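Local coordinates for protein fructokinase (Vibrio cholerae serotype O1, PDB 5F0Z) that phosphorylates D-fructose at the expense of ATP, as a fructokinase of the PfkB (ribokinase-like) carbohydrate kinase family, at residues Val28-Pro33 / Val101-Asp106; Phe171-Arg176 / Val200-Glu205. All coordinates share one frame; numbering follows the deposited sequence.

How the contacts relate
Contact 1 (28-33 with 101-106) comes first along the chain and is complete before contact 2 (171-176 with 200-205) begins. Their centres lie 20 Å apart and their nearest atoms about 7 Å, so they do not touch; the bound fructose bridges them. Contact 1 belongs to the small four-stranded sheet that forms the lid of a PfkB kinase, with its centre about 17 Å from that of the chain. Contact 2 sits near the C-terminal ends of two neighbouring parallel strands of the large nine-stranded sheet, about 9 Å from that centre. Lid and main domain thus hold the sugar from different sides, and contact 2 adds the calcium site near the bound ADP.

Contact 1. Residues Val28-Pro33 / Val101-Asp106; sequences VVDLIP and VVVDLD. With FRU (beta-D-fructofuranose), chain B.
Asp30 and Val101 sit side by side in neighbouring strands with their side chains pointing the same way, and together they present one carboxylate and one branched apolar group to the sugar. The Asp30 carboxylate uses both oxygens: OD1 accepts from fructose O3 and OD2 from O4, each bond 2.6 Å long. An aspartate suits a pair of adjacent hydroxyls because its two acceptors are fixed a short distance apart. With chi1 at -77° its CG lies beside the backbone N, and OD1 comes to 3.5 Å from Val101 CB. Val101 CG1 and CG2 both approach fructose O3, while CG2 also meets Val28 CG1 at 3.5 Å, a tight fit for two methyl groups.

The strands run parallel, at 27° to each other, within the four-stranded lid sheet of this ribokinase-like fold. Val101 N donates to Val29 O, then Leu31 N to Val101 O at 2.8 Å and 174°, so Val101 is gripped through both its backbone polar atoms; Val103 N continues the series to Leu31 O. The sheet face opposite to Asp30 carries Leu31 and Val102, whose side chains slant across each other and pack against the second subunit, on its Leu31 and Phe72 respectively.

Farther along, Ile32 CG1 lies alongside Val103 CG2 at 3.8 Å. Beta-branched residues such as these suit extended strands. Leu105 meets Ile32 nearly at a right angle: its CD1 touches the CG2 methyl and lies 3.6 Å from Pro33 O; that oxygen accepts a hydrogen bond from Lys306 NZ.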
loop_
_atom_site.group_PDB
_atom_site.type_symbol
_atom_site.label_atom_id
_atom_site.label_comp_id
_atom_site.label_asym_id
_atom_site.label_seq_id
_atom_site.Cartn_x
_atom_site.Cartn_y
_atom_site.Cartn_z
ATOM N N VAL A 28 5.070 -6.228 8.174
ATOM C CA VAL A 28 4.269 -5.178 7.576
ATOM C C VAL A 28 5.017 -3.856 7.708
ATOM O O VAL A 28 5.713 -3.635 8.698
ATOM C CB VAL A 28 2.989 -5.046 8.428
ATOM C CG1 VAL A 28 2.227 -3.805 8.148
ATOM C CG2 VAL A 28 2.145 -6.328 8.326
ATOM N N VAL A 29 4.848 -2.978 6.727
ATOM C CA VAL A 29 5.185 -1.575 6.922
ATOM C C VAL A 29 3.959 -0.806 7.403
ATOM O O VAL A 29 2.922 -0.766 6.735
ATOM C CB VAL A 29 5.773 -0.937 5.641
ATOM C CG1 VAL A 29 5.908 0.564 5.807
ATOM C CG2 VAL A 29 7.114 -1.546 5.335
ATOM N N ASP A 30 4.106 -0.188 8.577
ATOM C CA ASP A 30 3.053 0.611 9.159
ATOM C C ASP A 30 3.388 2.047 8.809
ATOM O O ASP A 30 4.489 2.541 9.140
ATOM C CB ASP A 30 3.025 0.495 10.691
ATOM C CG ASP A 30 2.407 -0.816 11.217
ATOM O OD1 ASP A 30 1.554 -1.418 10.556
ATOM O OD2 ASP A 30 2.773 -1.204 12.338
ATOM N N LEU A 31 2.443 2.727 8.174
ATOM C CA LEU A 31 2.602 4.125 7.827
ATOM C C LEU A 31 1.892 4.926 8.886
ATOM O O LEU A 31 0.690 4.888 8.984
ATOM C CB LEU A 31 2.011 4.405 6.434
ATOM C CG LEU A 31 2.627 3.619 5.275
ATOM C CD1 LEU A 31 1.763 3.740 4.056
ATOM C CD2 LEU A 31 4.045 4.100 4.966
ATOM N N ILE A 32 2.669 5.655 9.686
ATOM C CA ILE A 32 2.151 6.321 10.864
ATOM C C ILE A 32 2.282 7.836 10.705
ATOM O O ILE A 32 3.367 8.360 10.469
ATOM C CB ILE A 32 2.904 5.818 12.130
ATOM C CG1 ILE A 32 2.718 4.310 12.261
ATOM C CG2 ILE A 32 2.421 6.561 13.350
ATOM C CD1 ILE A 32 3.374 3.684 13.513
ATOM N N PRO A 33 1.159 8.554 10.803
ATOM C CA PRO A 33 1.230 10.003 10.625
ATOM C C PRO A 33 2.258 10.663 11.533
ATOM O O PRO A 33 2.368 10.278 12.702
ATOM C CB PRO A 33 -0.171 10.450 11.015
ATOM C CG PRO A 33 -1.032 9.291 10.630
ATOM C CD PRO A 33 -0.231 8.085 10.969
ATOM N N VAL A 101 0.144 -0.998 5.834
ATOM C CA VAL A 101 -0.952 -0.625 6.732
ATOM C C VAL A 101 -0.878 0.845 7.076
ATOM O O VAL A 101 0.184 1.347 7.376
ATOM C CB VAL A 101 -0.877 -1.447 8.049
ATOM C CG1 VAL A 101 -1.860 -0.946 9.078
ATOM C CG2 VAL A 101 -1.096 -2.918 7.777
ATOM N N VAL A 102 -2.011 1.537 6.996
ATOM C CA VAL A 102 -2.080 2.950 7.345
ATOM C C VAL A 102 -2.703 3.063 8.730
ATOM O O VAL A 102 -3.742 2.472 9.012
ATOM C CB VAL A 102 -2.917 3.747 6.320
ATOM C CG1 VAL A 102 -3.012 5.239 6.684
ATOM C CG2 VAL A 102 -2.315 3.609 4.926
ATOM N N VAL A 103 -2.039 3.810 9.612
ATOM C CA VAL A 103 -2.452 3.932 11.000
ATOM C C VAL A 103 -3.140 5.266 11.229
ATOM O O VAL A 103 -2.689 6.318 10.734
ATOM C CB VAL A 103 -1.242 3.797 11.965
ATOM C CG1 VAL A 103 -1.684 3.943 13.421
ATOM C CG2 VAL A 103 -0.525 2.491 11.748
ATOM N N ASP A 104 -4.254 5.226 11.949
ATOM C CA ASP A 104 -4.961 6.445 12.334
ATOM C C ASP A 104 -4.767 6.573 13.829
ATOM O O ASP A 104 -5.253 5.746 14.580
ATOM C CB ASP A 104 -6.445 6.331 11.979
ATOM C CG ASP A 104 -7.263 7.521 12.443
ATOM O OD1 ASP A 104 -8.432 7.644 12.001
ATOM O OD2 ASP A 104 -6.755 8.344 13.227
ATOM N N LEU A 105 -4.025 7.590 14.268
ATOM C CA LEU A 105 -3.639 7.685 15.674
ATOM C C LEU A 105 -4.757 8.199 16.588
ATOM O O LEU A 105 -4.595 8.239 17.805
ATOM C CB LEU A 105 -2.411 8.583 15.813
ATOM C CG LEU A 105 -1.122 8.015 15.205
ATOM C CD1 LEU A 105 -0.083 9.139 15.011
ATOM C CD2 LEU A 105 -0.590 6.917 16.078
ATOM N N ASP A 106 -5.874 8.607 16.004
ATOM C CA ASP A 106 -7.065 8.959 16.785
ATOM C C ASP A 106 -7.833 7.714 17.234
ATOM O O ASP A 106 -8.776 7.806 18.008
ATOM C CB ASP A 106 -8.002 9.834 15.963
ATOM C CG ASP A 106 -7.482 11.251 15.794
ATOM O OD1 ASP A 106 -7.884 11.905 14.813
ATOM O OD2 ASP A 106 -6.672 11.704 16.635
HETATM C C1 FRU B . -0.996 -6.349 11.827
HETATM C C2 FRU B . -0.812 -5.121 12.662
HETATM C C3 FRU B . 0.312 -4.250 12.220
HETATM C C4 FRU B . 0.827 -3.713 13.510
HETATM C C5 FRU B . 0.493 -4.807 14.484
HETATM C C6 FRU B . 0.232 -4.347 15.893
HETATM O O1 FRU B . 0.059 -7.234 11.934
HETATM O O2 FRU B . -1.993 -4.408 12.617
HETATM O O3 FRU B . -0.147 -3.232 11.355
HETATM O O4 FRU B . 2.207 -3.513 13.507
HETATM O O5 FRU B . -0.652 -5.458 13.999
HETATM O O6 FRU B . -0.038 -5.438 16.730
#

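Contact 2. Residues Phe171-Arg176 / Val200-Glu205. With CA (calcium ion), chain D; FRU (beta-D-fructofuranose), chain B.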
loop_
_atom_site.group_PDB
_atom_site.type_symbol
_atom_site.label_atom_id
_atom_site.label_comp_id
_atom_site.label_asym_id
_atom_site.label_seq_id
_atom_site.Cartn_x
_atom_site.Cartn_y
_atom_site.Cartn_z
ATOM N N PHE A 171 -0.727 -18.211 21.114
ATOM C CA PHE A 171 -1.613 -17.592 20.163
ATOM C C PHE A 171 -2.164 -16.298 20.735
ATOM O O PHE A 171 -2.603 -16.243 21.899
ATOM C CB PHE A 171 -2.730 -18.595 19.810
ATOM C CG PHE A 171 -3.734 -18.091 18.818
ATOM C CD1 PHE A 171 -3.347 -17.695 17.562
ATOM C CD2 PHE A 171 -5.080 -18.065 19.137
ATOM C CE1 PHE A 171 -4.294 -17.227 16.635
ATOM C CE2 PHE A 171 -6.015 -17.618 18.226
ATOM C CZ PHE A 171 -5.619 -17.193 16.972
ATOM N N ASP A 172 -2.127 -15.253 19.915
ATOM C CA ASP A 172 -2.699 -13.958 20.246
ATOM C C ASP A 172 -3.615 -13.616 19.077
ATOM O O ASP A 172 -3.154 -13.240 18.002
ATOM C CB ASP A 172 -1.582 -12.918 20.422
ATOM C CG ASP A 172 -2.099 -11.473 20.555
ATOM O OD1 ASP A 172 -3.329 -11.230 20.470
ATOM O OD2 ASP A 172 -1.250 -10.567 20.738
ATOM N N PRO A 173 -4.930 -13.785 19.257
ATOM C CA PRO A 173 -5.821 -13.494 18.123
ATOM C C PRO A 173 -5.494 -12.220 17.364
ATOM O O PRO A 173 -5.409 -12.247 16.136
ATOM C CB PRO A 173 -7.182 -13.415 18.795
ATOM C CG PRO A 173 -7.096 -14.483 19.834
ATOM C CD PRO A 173 -5.657 -14.468 20.336
ATOM N N ASN A 174 -5.275 -11.118 18.075
ATOM C CA ASN A 174 -4.852 -9.904 17.411
ATOM C C ASN A 174 -5.742 -9.651 16.190
ATOM O O ASN A 174 -5.285 -9.575 15.030
ATOM C CB ASN A 174 -3.390 -10.026 16.997
ATOM C CG ASN A 174 -2.548 -8.881 17.503
ATOM O OD1 ASN A 174 -3.063 -7.831 17.846
ATOM N ND2 ASN A 174 -1.231 -9.090 17.547
ATOM N N LEU A 175 -7.034 -9.502 16.451
ATOM C CA LEU A 175 -8.015 -9.528 15.367
ATOM C C LEU A 175 -7.934 -8.327 14.438
ATOM O O LEU A 175 -7.896 -7.189 14.876
ATOM C CB LEU A 175 -9.429 -9.622 15.930
ATOM C CG LEU A 175 -9.696 -10.829 16.839
ATOM C CD1 LEU A 175 -11.146 -10.776 17.414
ATOM C CD2 LEU A 175 -9.485 -12.109 16.088
ATOM N N ARG A 176 -7.927 -8.605 13.138
ATOM C CA ARG A 176 -8.008 -7.574 12.099
ATOM C C ARG A 176 -8.972 -8.101 11.047
ATOM O O ARG A 176 -8.580 -8.688 10.043
ATOM C CB ARG A 176 -6.624 -7.317 11.477
ATOM C CG ARG A 176 -5.520 -7.050 12.499
ATOM C CD ARG A 176 -5.621 -5.646 13.166
ATOM N NE ARG A 176 -4.433 -5.439 13.985
ATOM C CZ ARG A 176 -4.291 -5.780 15.266
ATOM N NH1 ARG A 176 -5.302 -6.270 15.959
ATOM N NH2 ARG A 176 -3.125 -5.593 15.874
ATOM N N VAL A 200 -2.642 -18.395 25.472
ATOM C CA VAL A 200 -3.442 -17.505 24.654
ATOM C C VAL A 200 -3.526 -16.154 25.346
ATOM O O VAL A 200 -3.815 -16.061 26.557
ATOM C CB VAL A 200 -4.866 -18.043 24.424
ATOM C CG1 VAL A 200 -5.634 -17.108 23.527
ATOM C CG2 VAL A 200 -4.853 -19.423 23.821
ATOM N N LYS A 201 -3.247 -15.107 24.582
ATOM C CA LYS A 201 -3.374 -13.748 25.089
ATOM C C LYS A 201 -4.489 -13.026 24.336
ATOM O O LYS A 201 -4.508 -13.041 23.112
ATOM C CB LYS A 201 -2.040 -13.019 24.906
ATOM C CG LYS A 201 -2.062 -11.554 25.305
ATOM C CD LYS A 201 -2.331 -10.683 24.071
ATOM C CE LYS A 201 -2.259 -9.229 24.373
ATOM N NZ LYS A 201 -2.378 -8.427 23.131
ATOM N N PHE A 202 -5.425 -12.431 25.079
ATOM C CA PHE A 202 -6.512 -11.642 24.511
ATOM C C PHE A 202 -6.419 -10.224 25.048
ATOM O O PHE A 202 -6.074 -10.047 26.199
ATOM C CB PHE A 202 -7.869 -12.107 25.023
ATOM C CG PHE A 202 -8.216 -13.543 24.727
ATOM C CD1 PHE A 202 -8.859 -13.886 23.560
ATOM C CD2 PHE A 202 -7.988 -14.519 25.670
ATOM C CE1 PHE A 202 -9.230 -15.193 23.311
ATOM C CE2 PHE A 202 -8.352 -15.821 25.430
ATOM C CZ PHE A 202 -8.977 -16.159 24.238
ATOM N N SER A 203 -6.820 -9.217 24.277
ATOM C CA SER A 203 -7.271 -7.977 24.926
ATOM C C SER A 203 -8.653 -8.259 25.510
ATOM O O SER A 203 -9.321 -9.197 25.084
ATOM C CB SER A 203 -7.383 -6.835 23.931
ATOM O OG SER A 203 -8.559 -6.989 23.173
ATOM N N GLU A 204 -9.095 -7.447 26.471
ATOM C CA GLU A 204 -10.452 -7.577 27.003
ATOM C C GLU A 204 -11.508 -7.659 25.908
ATOM O O GLU A 204 -12.389 -8.510 25.941
ATOM C CB GLU A 204 -10.812 -6.366 27.842
ATOM C CG GLU A 204 -9.995 -6.132 29.040
ATOM C CD GLU A 204 -10.388 -4.824 29.701
ATOM O OE1 GLU A 204 -11.461 -4.812 30.348
ATOM O OE2 GLU A 204 -9.647 -3.817 29.516
ATOM N N GLU A 205 -11.436 -6.730 24.957
ATOM C CA GLU A 205 -12.460 -6.609 23.924
ATOM C C GLU A 205 -12.429 -7.828 23.018
ATOM O O GLU A 205 -13.471 -8.318 22.581
ATOM C CB GLU A 205 -12.254 -5.339 23.104
ATOM C CG GLU A 205 -11.960 -4.107 23.944
ATOM C CD GLU A 205 -10.466 -3.807 24.052
ATOM O OE1 GLU A 205 -9.849 -4.171 25.085
ATOM O OE2 GLU A 205 -9.916 -3.202 23.095
HETATM CA CA CA D . -3.131 -6.802 19.871
HETATM C C1 FRU B . -0.996 -6.349 11.827
HETATM C C2 FRU B . -0.812 -5.121 12.662
HETATM C C3 FRU B . 0.312 -4.250 12.220
HETATM C C4 FRU B . 0.827 -3.713 13.510
HETATM C C5 FRU B . 0.493 -4.807 14.484
HETATM C C6 FRU B . 0.232 -4.347 15.893
HETATM O O1 FRU B . 0.059 -7.234 11.934
HETATM O O2 FRU B . -1.993 -4.408 12.617
HETATM O O3 FRU B . -0.147 -3.232 11.355
HETATM O O4 FRU B . 2.207 -3.513 13.507
HETATM O O5 FRU B . -0.652 -5.458 13.999
HETATM O O6 FRU B . -0.038 -5.438 16.730
HETATM O O HOH W 1 -1.147 -7.954 20.535
HETATM O O HOH W 2 -4.140 -8.718 21.060
HETATM O O HOH W 3 -5.352 -6.345 19.067
HETATM O O HOH W 4 -1.784 -5.048 18.974
HETATM O O HOH W 5 -3.379 -5.273 21.748
#
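Asp172 and Lys201 lie alongside each other near the C-terminal ends of adjacent parallel strands of a beta-alpha-beta unit in the ribokinase-like fold, with helix 186-194 as its connection. Their direct salt bridge, OD2 to NZ, is long and weak at 3.4 Å, but calcium-bound waters also connect the two side chains. One donates to Asp172 OD2 at 2.6 Å and accepts from Lys201 NZ; a second accepts from NZ and lies against OD1. A long, flexible lysine suits this place: bent at chi2 (-95°), its chain runs along the carboxylate and reaches the calcium's water shell and the bound ADP, of which Lys201 is a ligand-binding residue.

Asn174 OD1 binds calcium directly at 2.3 Å, and five waters bring the coordination number to six. Its neutral amide offers an oxygen to the metal while ND2 donates to Asp266. Arg176 NH2 meets the same OD1 from above the carbonyl plane, and NH1 donates to Leu175 O, which helps fix the guanidinium's rotation, with an edge turned to fructose. There NH2 donates to the ring oxygen O5, while NE donates to O2 across 3.0 Å, nearly straight at 171°.

Behind this polar shell, Lys201 N donates to Phe171 O and ties the strands together. Pro173 N lies over the centre of the Phe171 ring. The proline ring is a compact apolar group, its CD on Val200 CG1 and its CG 4.1 Å from Phe202 CE1.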